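S12 family peptidase (PDB 3WWX) probably hydrolyses amide bonds of D-configured substrates, as a D-stereospecific amidohydrolase with a serine beta-lactamase-like fold. Local coordinates at residues 8-13 / 339-344; 80-85 / 163-168; 194-199 / 239-244; 124-129 / 224-229. All blocks are in the same frame, centred on the assembly; numbering follows the deposited sequence.

Interaction 1: residues 8-13 / 339-344; sequences AATQQA and EAEFCG
T10 and A340 bring the two ends of the chain together: their CA atoms are 5.0 Å apart, the nearest pair across the contact. The N-terminal helix 8-19 and the C-terminal helix 334-343 run nearly antiparallel here, their short axes separated by 7.7 Å. Such a close spacing is consistent with the alanines that face each other. The methyl of A340 points into the first helix, its CB 3.9 Å from A13 CB. The same A340 CB lies 3.4 Å from A9 O. A9 adds its own CB to the patch. It also brushes the backbone oxygen of G344, the residue with positive phi that follows the last turn of the C-terminal helix.

Beside this small apolar seam sits one polar link. T10 OG1 donates to E341 OE2 over 2.7 Å, and the two side chains cross obliquely. T10 OG1 lies beside its backbone N and anti to the carbonyl carbon (chi1 -48°), which puts the hydroxyl against E341. E341 CG lies anti to its backbone N (chi1 178°) and the chain then bends at chi2, which turns its CD back toward the threonine. The hydroxyl reaches OE2 from the anti side of the carboxylate, 26° out of its plane.

H7 ND1 also bonds OE2, while H320 NE2, from strand 320-326, bonds OE1. The neighbouring C343 is tied to C294 by a disulfide. Two histidine nitrogens and the threonine hydroxyl on the oxygens of this buried carboxylate would be expected to stabilise a charged form; methyl packing and one directed bond together join the chain ends beside the sheet.

Interaction 2: residues 80-85 / 163-168; sequences KWLPGV and FVLAGM
L82 and V85 meet L165 and M168 through aliphatic carbons and the methionine methyl alone; the flat groups stand to the side. The W81 indole carries K80 CG 4.0 Å above one face, offset toward the rim, and its NE1 is hydrogen-bonded to D76 OD2. On the helix, the F163 ring is turned elsewhere and meets the H104 ring at about 40°.

The touching itself is done by branch tips. L82 puts its two methyls to separate uses: CD1 lies 3.7 Å from L165 CD2, and CD2 comes 3.8 Å from M168 CB. Its side chain runs slantwise over that of L165 but crosses that of M168 at about a right angle, and so bridges residues three apart on helix 160-174. V85 divides one methyl between the same two partners. Its CG1, anti to the backbone N (chi1 174°), is 4.0 Å from L165 CD2, where the side chains slide past each other in opposite directions. It is equally far, 4.0 Å, from M168 CE, which it meets tip to tip. A bend at chi3 (68°) sets that methyl in place at the end of the thioether.

The loop is shaped by a turn in which V85 N bonds L82 O over 3.1 Å, bringing both apolar residues to the same side. V140 of helix 136-144 touches V85, L165 and M168 as well, and K172 NZ bonds W81 O further along the helix. With no polar pair between the two segments, the chemistry is that of dispersion and the hydrophobic effect: the loop following helix 78-81 is packed against helix 160-174 by apolar contact, without directional bonds between the segments.

Interaction 3: residues 194-199 / 239-244; sequences ATTVPG and EMISDS
T196 and I241 form a single antiparallel beta bridge, a hydrogen-bonded pair, where the loop 194-199 runs 172° from the direction of 239-243. T196 N donates to I241 O over 2.9 Å (N-H...O angle 163°), and I241 N returns a bond to T196 O over 3.0 Å (N-H...O angle 171°). Strand 241-242 also pairs with strand 49-50, so the bridge adds the loop as a further edge to this small antiparallel ribbon of the beta-lactamase-like fold.

Side chains continue the pairing on both flanks. S242 OG donates to T195 OG1 over 2.8 Å, and that oxygen has a further bond to D246 OD2. On one side of the bridge T195 CG2 comes 3.5 Å from M240 CE, while P198 CG packs 4.0 Å from I241 CD1. A194 CB rests against the D243 carboxylate. D243 is the N-cap of helix 244-255, its OD1 bonding the backbone N of D246, which ties the contact to that helix.

E239 grips the end of the loop at G199. Y178 OH bonds its OE2, and its OE1 accepts from G199 N over 2.7 Å, the donor lying nearly along the C-O axis of the carboxylate.

Interaction 4: residues 124-129 / 224-229; sequences PGFLEH and HDVSTL
F126 leans its ring against V226 and L229, and its side chain carries most of this contact. From CA, its CB points toward 224-229; CG stands anti to the backbone N (chi1 172°), and the ring it carries makes the contact. The outer ring atoms then divide the partners. CE2 meets V226 CG1 at 3.6 Å, and CE1 lies 3.9 Å from L229 CB. CZ, at the tip, is near both, 3.9 Å from L229 CB and 4.1 Å from V226 CB. L229 CB approaches at the ring edge, near its plane, while V226 CG1 comes in obliquely. The phenyl tip thus touches two residues three apart in the sequence, whose side chains each cross that of F126 at about a right angle.

One residue on, L127 makes a smaller contact. Its CD1 lies 3.8 Å from H224 CE1, oblique to the imidazole, and the two side chains again cross at about a right angle.

The backbone of 224-229 contains an Asx turn: D225 OD1 accepts from S227 N over 3.0 Å and from S227 OG over 2.7 Å. The turn is consistent with the bend after strand 224-225 that sets V226 and L229 on the side facing the phenyl.

F126 also stacks on H306, a residue of the octane-1,8-diamine pocket, and its side chain is about 6 Å from the ligand. The contact thus joins the short helix 126-129 to the end of strand 224-225, itself paired with strand 212-213, beside the turn between strands 297-305 and 308-315, with R130 NH2 bonding D225 O and T228 O.

The four contacts are spread over the chain without touching. Interaction 1 joins the first and last helices, beside the eight-stranded antiparallel sheet, and encloses the other three in sequence. Interaction 2 lies about 41 Å from it between centres, on the other side of the chain's centre, in the helical part. Interaction 3 is the most central, about 11 Å from the chain's centre, and closes after interaction 2. Its segments alternate with those of interaction 4, and the nearest atoms of the two are about 7 Å apart. Interaction 4 lies near the bound diamine, with the F126 side chain about 6 Å from it, so the contacts sample terminal, central and pocket-side parts of one beta-lactamase-like domain.

Interaction 1: residues 8-13 / 339-344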
loop_
_atom_site.group_PDB
_atom_site.type_symbol
_atom_site.label_atom_id
_atom_site.label_comp_id
_atom_site.label_asym_id
_atom_site.label_seq_id
_atom_site.Cartn_x
_atom_site.Cartn_y
_atom_site.Cartn_z
ATOM N N ALA A 8 12.560 2.863 -23.030
ATOM C CA ALA A 8 12.881 4.279 -23.205
ATOM C C ALA A 8 11.780 5.242 -22.753
ATOM O O ALA A 8 12.070 6.284 -22.179
ATOM C CB ALA A 8 13.268 4.563 -24.679
ATOM N N ALA A 9 10.518 4.912 -23.008
ATOM C CA ALA A 9 9.419 5.770 -22.590
ATOM C C ALA A 9 9.389 5.857 -21.066
ATOM O O ALA A 9 9.093 6.909 -20.492
ATOM C CB ALA A 9 8.108 5.239 -23.112
ATOM N N THR A 10 9.683 4.740 -20.414
ATOM C CA THR A 10 9.627 4.720 -18.952
ATOM C C THR A 10 10.752 5.575 -18.378
ATOM O O THR A 10 10.530 6.324 -17.430
ATOM C CB THR A 10 9.685 3.303 -18.444
ATOM O OG1 THR A 10 8.752 2.524 -19.199
ATOM C CG2 THR A 10 9.304 3.242 -16.946
ATOM N N GLN A 11 11.937 5.477 -18.962
ATOM C CA GLN A 11 13.061 6.351 -18.605
ATOM C C GLN A 11 12.670 7.821 -18.754
ATOM O O GLN A 11 12.911 8.643 -17.864
ATOM C CB GLN A 11 14.270 6.025 -19.476
ATOM C CG GLN A 11 15.504 6.871 -19.164
ATOM C CD GLN A 11 16.020 6.647 -17.751
ATOM O OE1 GLN A 11 16.194 5.503 -17.318
ATOM N NE2 GLN A 11 16.301 7.739 -17.039
ATOM N N GLN A 12 12.032 8.156 -19.868
ATOM C CA GLN A 12 11.561 9.508 -20.104
ATOM C C GLN A 12 10.605 9.970 -19.005
ATOM O O GLN A 12 10.628 11.123 -18.578
ATOM C CB GLN A 12 10.856 9.534 -21.465
ATOM C CG GLN A 12 10.806 10.842 -22.194
ATOM C CD GLN A 12 10.395 10.630 -23.647
ATOM O OE1 GLN A 12 10.938 9.761 -24.329
ATOM N NE2 GLN A 12 9.413 11.396 -24.112
ATOM N N ALA A 13 9.743 9.059 -18.543
ATOM C CA ALA A 13 8.753 9.386 -17.528
ATOM C C ALA A 13 9.416 9.632 -16.164
ATOM O O ALA A 13 8.966 10.469 -15.399
ATOM C CB ALA A 13 7.700 8.279 -17.426
ATOM N N GLU A 339 1.725 4.536 -17.587
ATOM C CA GLU A 339 1.325 4.635 -18.984
ATOM C C GLU A 339 2.515 4.456 -19.916
ATOM O O GLU A 339 2.401 3.803 -20.956
ATOM C CB GLU A 339 0.627 5.968 -19.248
ATOM C CG GLU A 339 -0.815 5.991 -18.862
ATOM C CD GLU A 339 -1.739 5.413 -19.920
ATOM O OE1 GLU A 339 -1.310 5.293 -21.089
ATOM O OE2 GLU A 339 -2.885 5.119 -19.571
ATOM N N ALA A 340 3.667 5.018 -19.569
ATOM C CA ALA A 340 4.847 4.883 -20.413
ATOM C C ALA A 340 5.245 3.414 -20.537
ATOM O O ALA A 340 5.503 2.893 -21.631
ATOM C CB ALA A 340 5.983 5.692 -19.855
ATOM N N GLU A 341 5.269 2.726 -19.406
ATOM C CA GLU A 341 5.718 1.347 -19.393
ATOM C C GLU A 341 4.744 0.418 -20.099
ATOM O O GLU A 341 5.171 -0.408 -20.920
ATOM C CB GLU A 341 5.936 0.879 -17.953
ATOM C CG GLU A 341 6.360 -0.592 -17.816
ATOM C CD GLU A 341 7.655 -0.927 -18.539
ATOM O OE1 GLU A 341 7.812 -2.081 -18.979
ATOM O OE2 GLU A 341 8.559 -0.061 -18.628
ATOM N N PHE A 342 3.461 0.507 -19.788
ATOM C CA PHE A 342 2.505 -0.476 -20.306
ATOM C C PHE A 342 1.919 -0.107 -21.664
ATOM O O PHE A 342 1.444 -0.988 -22.378
ATOM C CB PHE A 342 1.403 -0.744 -19.291
ATOM C CG PHE A 342 1.886 -1.474 -18.075
ATOM C CD1 PHE A 342 2.031 -2.850 -18.080
ATOM C CD2 PHE A 342 2.230 -0.777 -16.934
ATOM C CE1 PHE A 342 2.498 -3.511 -16.959
ATOM C CE2 PHE A 342 2.721 -1.435 -15.826
ATOM C CZ PHE A 342 2.842 -2.796 -15.833
ATOM N N CYS A 343 1.959 1.178 -22.020
ATOM C CA CYS A 343 1.385 1.643 -23.295
ATOM C C CYS A 343 2.373 2.372 -24.194
ATOM O O CYS A 343 2.026 2.706 -25.336
ATOM C CB CYS A 343 0.177 2.541 -23.027
ATOM S SG CYS A 343 -1.188 1.681 -22.243
ATOM N N GLY A 344 3.592 2.607 -23.705
ATOM C CA GLY A 344 4.593 3.330 -24.474
ATOM C C GLY A 344 4.275 4.803 -24.630
ATOM O O GLY A 344 4.824 5.466 -25.510
#

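Interaction 2: residues 80-85 / 163-168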
loop_
_atom_site.group_PDB
_atom_site.type_symbol
_atom_site.label_atom_id
_atom_site.label_comp_id
_atom_site.label_asym_id
_atom_site.label_seq_id
_atom_site.Cartn_x
_atom_site.Cartn_y
_atom_site.Cartn_z
ATOM N N LYS A 80 -16.778 -10.714 15.536
ATOM C CA LYS A 80 -16.407 -12.090 15.866
ATOM C C LYS A 80 -14.951 -12.196 16.279
ATOM O O LYS A 80 -14.596 -12.895 17.226
ATOM C CB LYS A 80 -16.682 -13.009 14.680
ATOM C CG LYS A 80 -16.372 -14.470 14.914
ATOM C CD LYS A 80 -16.896 -15.310 13.762
ATOM C CE LYS A 80 -16.754 -16.803 14.027
ATOM N NZ LYS A 80 -15.344 -17.212 14.053
ATOM N N TRP A 81 -14.096 -11.468 15.556
ATOM C CA TRP A 81 -12.664 -11.549 15.745
ATOM C C TRP A 81 -12.113 -10.479 16.671
ATOM O O TRP A 81 -11.116 -10.717 17.343
ATOM C CB TRP A 81 -11.978 -11.492 14.374
ATOM C CG TRP A 81 -12.306 -12.710 13.611
ATOM C CD1 TRP A 81 -13.260 -12.857 12.654
ATOM C CD2 TRP A 81 -11.730 -13.988 13.816
ATOM N NE1 TRP A 81 -13.303 -14.172 12.230
ATOM C CE2 TRP A 81 -12.361 -14.881 12.924
ATOM C CE3 TRP A 81 -10.724 -14.466 14.654
ATOM C CZ2 TRP A 81 -12.026 -16.231 12.864
ATOM C CZ3 TRP A 81 -10.388 -15.819 14.589
ATOM C CH2 TRP A 81 -11.035 -16.676 13.696
ATOM N N LEU A 82 -12.758 -9.309 16.685
ATOM C CA LEU A 82 -12.329 -8.175 17.498
ATOM C C LEU A 82 -13.492 -7.649 18.345
ATOM O O LEU A 82 -13.980 -6.539 18.146
ATOM C CB LEU A 82 -11.802 -7.040 16.596
ATOM C CG LEU A 82 -10.678 -7.393 15.622
ATOM C CD1 LEU A 82 -10.346 -6.181 14.790
ATOM C CD2 LEU A 82 -9.439 -7.896 16.346
ATOM N N PRO A 83 -13.941 -8.449 19.315
ATOM C CA PRO A 83 -15.130 -8.053 20.080
ATOM C C PRO A 83 -14.973 -6.714 20.796
ATOM O O PRO A 83 -13.963 -6.493 21.454
ATOM C CB PRO A 83 -15.315 -9.200 21.085
ATOM C CG PRO A 83 -14.081 -10.013 21.021
ATOM C CD PRO A 83 -13.416 -9.766 19.703
ATOM N N GLY A 84 -15.973 -5.849 20.623
ATOM C CA GLY A 84 -16.004 -4.545 21.255
ATOM C C GLY A 84 -15.095 -3.479 20.669
ATOM O O GLY A 84 -15.120 -2.348 21.123
ATOM N N VAL A 85 -14.306 -3.822 19.656
ATOM C CA VAL A 85 -13.276 -2.905 19.160
ATOM C C VAL A 85 -13.852 -1.848 18.238
ATOM O O VAL A 85 -13.429 -0.693 18.288
ATOM C CB VAL A 85 -12.156 -3.688 18.438
ATOM C CG1 VAL A 85 -11.116 -2.749 17.774
ATOM C CG2 VAL A 85 -11.463 -4.602 19.427
ATOM N N PHE A 163 -7.218 -1.387 7.343
ATOM C CA PHE A 163 -6.096 -2.322 7.307
ATOM C C PHE A 163 -5.360 -2.442 8.624
ATOM O O PHE A 163 -4.770 -3.482 8.883
ATOM C CB PHE A 163 -5.188 -2.053 6.115
ATOM C CG PHE A 163 -5.729 -2.674 4.850
ATOM C CD1 PHE A 163 -6.845 -2.132 4.220
ATOM C CD2 PHE A 163 -5.161 -3.812 4.317
ATOM C CE1 PHE A 163 -7.392 -2.719 3.103
ATOM C CE2 PHE A 163 -5.707 -4.398 3.179
ATOM C CZ PHE A 163 -6.819 -3.848 2.570
ATOM N N VAL A 164 -5.434 -1.438 9.491
ATOM C CA VAL A 164 -5.014 -1.647 10.872
ATOM C C VAL A 164 -5.897 -2.717 11.546
ATOM O O VAL A 164 -5.379 -3.627 12.204
ATOM C CB VAL A 164 -4.997 -0.323 11.649
ATOM C CG1 VAL A 164 -4.650 -0.554 13.109
ATOM C CG2 VAL A 164 -3.993 0.624 11.007
ATOM N N LEU A 165 -7.208 -2.622 11.380
ATOM C CA LEU A 165 -8.124 -3.662 11.858
ATOM C C LEU A 165 -7.789 -5.016 11.227
ATOM O O LEU A 165 -7.749 -6.032 11.921
ATOM C CB LEU A 165 -9.562 -3.260 11.548
ATOM C CG LEU A 165 -10.062 -2.102 12.412
ATOM C CD1 LEU A 165 -11.295 -1.500 11.840
ATOM C CD2 LEU A 165 -10.282 -2.568 13.860
ATOM N N ALA A 166 -7.523 -5.047 9.922
ATOM C CA ALA A 166 -7.206 -6.312 9.265
ATOM C C ALA A 166 -5.966 -6.956 9.902
ATOM O O ALA A 166 -5.914 -8.178 10.100
ATOM C CB ALA A 166 -7.007 -6.091 7.790
ATOM N N GLY A 167 -4.953 -6.157 10.225
ATOM C CA GLY A 167 -3.789 -6.650 10.926
ATOM C C GLY A 167 -4.150 -7.233 12.281
ATOM O O GLY A 167 -3.603 -8.252 12.698
ATOM N N MET A 168 -5.049 -6.570 12.990
ATOM C CA MET A 168 -5.482 -7.066 14.292
ATOM C C MET A 168 -6.198 -8.416 14.143
ATOM O O MET A 168 -6.046 -9.298 15.009
ATOM C CB MET A 168 -6.377 -6.032 14.977
ATOM C CG MET A 168 -5.604 -4.810 15.394
ATOM S SD MET A 168 -6.647 -3.408 15.863
ATOM C CE MET A 168 -7.379 -4.034 17.339
#

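Interaction 3: residues 194-199 / 239-244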
loop_
_atom_site.group_PDB
_atom_site.type_symbol
_atom_site.label_atom_id
_atom_site.label_comp_id
_atom_site.label_asym_id
_atom_site.label_seq_id
_atom_site.Cartn_x
_atom_site.Cartn_y
_atom_site.Cartn_z
ATOM N N ALA A 194 15.168 -7.748 0.113
ATOM C CA ALA A 194 15.217 -6.304 0.324
ATOM C C ALA A 194 13.929 -5.796 0.987
ATOM O O ALA A 194 13.709 -4.586 1.062
ATOM C CB ALA A 194 15.411 -5.583 -1.008
ATOM N N THR A 195 13.104 -6.711 1.476
ATOM C CA THR A 195 11.771 -6.382 1.979
ATOM C C THR A 195 11.654 -6.651 3.470
ATOM O O THR A 195 11.982 -7.753 3.933
ATOM C CB THR A 195 10.711 -7.199 1.219
ATOM O OG1 THR A 195 10.831 -6.912 -0.177
ATOM C CG2 THR A 195 9.313 -6.804 1.633
ATOM N N THR A 196 11.199 -5.640 4.214
ATOM C CA THR A 196 11.119 -5.737 5.658
ATOM C C THR A 196 9.840 -5.113 6.206
ATOM O O THR A 196 9.171 -4.293 5.550
ATOM C CB THR A 196 12.329 -5.075 6.344
ATOM O OG1 THR A 196 12.391 -3.703 5.973
ATOM C CG2 THR A 196 13.637 -5.746 5.953
ATOM N N VAL A 197 9.477 -5.572 7.401
ATOM C CA VAL A 197 8.354 -5.066 8.177
ATOM C C VAL A 197 9.011 -4.461 9.414
ATOM O O VAL A 197 9.316 -5.174 10.375
ATOM C CB VAL A 197 7.382 -6.199 8.579
ATOM C CG1 VAL A 197 6.142 -5.644 9.210
ATOM C CG2 VAL A 197 7.028 -7.058 7.365
ATOM N N PRO A 198 9.310 -3.162 9.372
ATOM C CA PRO A 198 10.179 -2.566 10.396
ATOM C C PRO A 198 9.580 -2.405 11.799
ATOM O O PRO A 198 10.321 -2.258 12.766
ATOM C CB PRO A 198 10.517 -1.192 9.808
ATOM C CG PRO A 198 9.390 -0.896 8.871
ATOM C CD PRO A 198 9.001 -2.221 8.281
ATOM N N GLY A 199 8.261 -2.419 11.924
ATOM C CA GLY A 199 7.649 -2.293 13.246
ATOM C C GLY A 199 7.747 -0.866 13.737
ATOM O O GLY A 199 7.105 0.024 13.171
ATOM N N GLU A 239 3.439 0.122 6.574
ATOM C CA GLU A 239 4.778 0.251 7.155
ATOM C C GLU A 239 5.945 -0.335 6.357
ATOM O O GLU A 239 7.093 -0.086 6.724
ATOM C CB GLU A 239 4.823 -0.438 8.527
ATOM C CG GLU A 239 4.693 -1.952 8.516
ATOM C CD GLU A 239 5.063 -2.532 9.855
ATOM O OE1 GLU A 239 6.257 -2.473 10.179
ATOM O OE2 GLU A 239 4.154 -3.035 10.546
ATOM N N MET A 240 5.681 -1.163 5.341
ATOM C CA MET A 240 6.774 -1.972 4.776
ATOM C C MET A 240 7.822 -1.176 4.000
ATOM O O MET A 240 7.550 -0.097 3.481
ATOM C CB MET A 240 6.210 -3.118 3.943
ATOM C CG MET A 240 5.513 -4.139 4.825
ATOM S SD MET A 240 4.727 -5.480 3.932
ATOM C CE MET A 240 6.166 -6.223 3.140
ATOM N N ILE A 241 9.023 -1.745 3.926
ATOM C CA ILE A 241 10.123 -1.216 3.130
ATOM C C ILE A 241 10.492 -2.269 2.107
ATOM O O ILE A 241 10.505 -3.451 2.434
ATOM C CB ILE A 241 11.349 -0.873 4.013
ATOM C CG1 ILE A 241 10.944 0.169 5.072
ATOM C CG2 ILE A 241 12.514 -0.360 3.158
ATOM C CD1 ILE A 241 12.012 0.403 6.177
ATOM N N SER A 242 10.756 -1.859 0.867
ATOM C CA SER A 242 11.133 -2.806 -0.173
ATOM C C SER A 242 11.967 -2.088 -1.232
ATOM O O SER A 242 12.389 -0.963 -1.056
ATOM C CB SER A 242 9.882 -3.464 -0.772
ATOM O OG SER A 242 10.218 -4.585 -1.576
ATOM N N ASP A 243 12.235 -2.770 -2.335
ATOM C CA ASP A 243 12.867 -2.152 -3.487
ATOM C C ASP A 243 12.053 -2.486 -4.738
ATOM O O ASP A 243 11.011 -3.153 -4.676
ATOM C CB ASP A 243 14.356 -2.508 -3.612
ATOM C CG ASP A 243 14.615 -3.923 -4.093
ATOM O OD1 ASP A 243 13.663 -4.666 -4.373
ATOM O OD2 ASP A 243 15.815 -4.285 -4.160
ATOM N N SER A 244 12.507 -2.005 -5.879
ATOM C CA SER A 244 11.721 -2.116 -7.101
ATOM C C SER A 244 11.792 -3.508 -7.717
ATOM O O SER A 244 10.988 -3.812 -8.573
ATOM C CB SER A 244 12.194 -1.096 -8.124
ATOM O OG SER A 244 12.170 0.226 -7.590
#

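Interaction 4: residues 124-129 / 224-229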
loop_
_atom_site.group_PDB
_atom_site.type_symbol
_atom_site.label_atom_id
_atom_site.label_comp_id
_atom_site.label_asym_id
_atom_site.label_seq_id
_atom_site.Cartn_x
_atom_site.Cartn_y
_atom_site.Cartn_z
ATOM N N PRO A 124 3.871 20.182 10.331
ATOM C CA PRO A 124 5.161 20.426 10.989
ATOM C C PRO A 124 5.324 19.727 12.349
ATOM O O PRO A 124 6.460 19.485 12.772
ATOM C CB PRO A 124 5.199 21.955 11.126
ATOM C CG PRO A 124 4.328 22.441 10.002
ATOM C CD PRO A 124 3.213 21.435 9.916
ATOM N N GLY A 125 4.221 19.364 13.010
ATOM C CA GLY A 125 4.268 18.571 14.224
ATOM C C GLY A 125 4.992 17.245 14.064
ATOM O O GLY A 125 5.475 16.670 15.038
ATOM N N PHE A 126 5.092 16.776 12.823
ATOM C CA PHE A 126 5.888 15.581 12.518
ATOM C C PHE A 126 7.296 15.688 13.064
ATOM O O PHE A 126 7.870 14.705 13.512
ATOM C CB PHE A 126 5.946 15.374 11.011
ATOM C CG PHE A 126 6.891 14.280 10.564
ATOM C CD1 PHE A 126 6.481 12.953 10.541
ATOM C CD2 PHE A 126 8.172 14.593 10.119
ATOM C CE1 PHE A 126 7.350 11.947 10.090
ATOM C CE2 PHE A 126 9.046 13.596 9.675
ATOM C CZ PHE A 126 8.637 12.276 9.671
ATOM N N LEU A 127 7.855 16.889 13.048
ATOM C CA LEU A 127 9.226 17.037 13.510
ATOM C C LEU A 127 9.349 16.707 14.993
ATOM O O LEU A 127 10.405 16.280 15.443
ATOM C CB LEU A 127 9.746 18.437 13.212
ATOM C CG LEU A 127 9.803 18.806 11.731
ATOM C CD1 LEU A 127 10.313 20.230 11.571
ATOM C CD2 LEU A 127 10.661 17.860 10.916
ATOM N N GLU A 128 8.270 16.913 15.755
ATOM C CA GLU A 128 8.224 16.529 17.163
ATOM C C GLU A 128 7.826 15.053 17.370
ATOM O O GLU A 128 8.400 14.367 18.203
ATOM C CB GLU A 128 7.211 17.435 17.869
ATOM C CG GLU A 128 6.997 17.116 19.326
ATOM C CD GLU A 128 6.247 18.232 20.077
ATOM O OE1 GLU A 128 5.961 18.021 21.273
ATOM O OE2 GLU A 128 5.957 19.287 19.487
ATOM N N HIS A 129 6.867 14.570 16.576
ATOM C CA HIS A 129 6.213 13.282 16.854
ATOM C C HIS A 129 6.639 12.122 15.968
ATOM O O HIS A 129 6.154 11.005 16.150
ATOM C CB HIS A 129 4.694 13.476 16.791
ATOM C CG HIS A 129 4.179 14.397 17.850
ATOM N ND1 HIS A 129 4.104 14.031 19.177
ATOM C CD2 HIS A 129 3.742 15.675 17.782
ATOM C CE1 HIS A 129 3.627 15.044 19.883
ATOM N NE2 HIS A 129 3.402 16.054 19.063
ATOM N N HIS A 224 11.703 19.101 3.985
ATOM C CA HIS A 224 12.262 18.389 5.124
ATOM C C HIS A 224 12.764 17.044 4.684
ATOM O O HIS A 224 12.131 16.375 3.852
ATOM C CB HIS A 224 11.180 18.143 6.176
ATOM C CG HIS A 224 10.478 19.385 6.614
ATOM N ND1 HIS A 224 10.859 20.110 7.726
ATOM C CD2 HIS A 224 9.422 20.037 6.078
ATOM C CE1 HIS A 224 10.063 21.154 7.854
ATOM N NE2 HIS A 224 9.184 21.134 6.868
ATOM N N ASP A 225 13.889 16.638 5.252
ATOM C CA ASP A 225 14.357 15.265 5.142
ATOM C C ASP A 225 13.591 14.415 6.138
ATOM O O ASP A 225 13.788 14.510 7.361
ATOM C CB ASP A 225 15.853 15.194 5.435
ATOM C CG ASP A 225 16.424 13.832 5.205
ATOM O OD1 ASP A 225 15.728 12.828 5.485
ATOM O OD2 ASP A 225 17.590 13.762 4.719
ATOM N N VAL A 226 12.712 13.579 5.597
ATOM C CA VAL A 226 11.817 12.756 6.386
ATOM C C VAL A 226 12.173 11.274 6.283
ATOM O O VAL A 226 11.333 10.400 6.509
ATOM C CB VAL A 226 10.330 13.001 6.011
ATOM C CG1 VAL A 226 9.947 14.421 6.271
ATOM C CG2 VAL A 226 10.043 12.635 4.560
ATOM N N SER A 227 13.433 10.991 5.979
ATOM C CA SER A 227 13.858 9.612 5.768
ATOM C C SER A 227 13.529 8.724 6.957
ATOM O O SER A 227 13.044 7.603 6.781
ATOM C CB SER A 227 15.356 9.553 5.458
ATOM O OG SER A 227 15.695 10.381 4.346
ATOM N N THR A 228 13.810 9.213 8.160
ATOM C CA THR A 228 13.602 8.431 9.368
ATOM C C THR A 228 12.303 8.807 10.083
ATOM O O THR A 228 12.007 9.971 10.294
ATOM C CB THR A 228 14.773 8.585 10.340
ATOM O OG1 THR A 228 14.956 9.971 10.659
ATOM C CG2 THR A 228 16.045 8.041 9.720
ATOM N N LEU A 229 11.546 7.781 10.436
ATOM C CA LEU A 229 10.269 7.932 11.145
ATOM C C LEU A 229 9.887 6.562 11.696
ATOM O O LEU A 229 10.328 5.538 11.178
ATOM C CB LEU A 229 9.156 8.472 10.208
ATOM C CG LEU A 229 8.825 7.664 8.939
ATOM C CD1 LEU A 229 7.827 6.527 9.207
ATOM C CD2 LEU A 229 8.297 8.594 7.868
#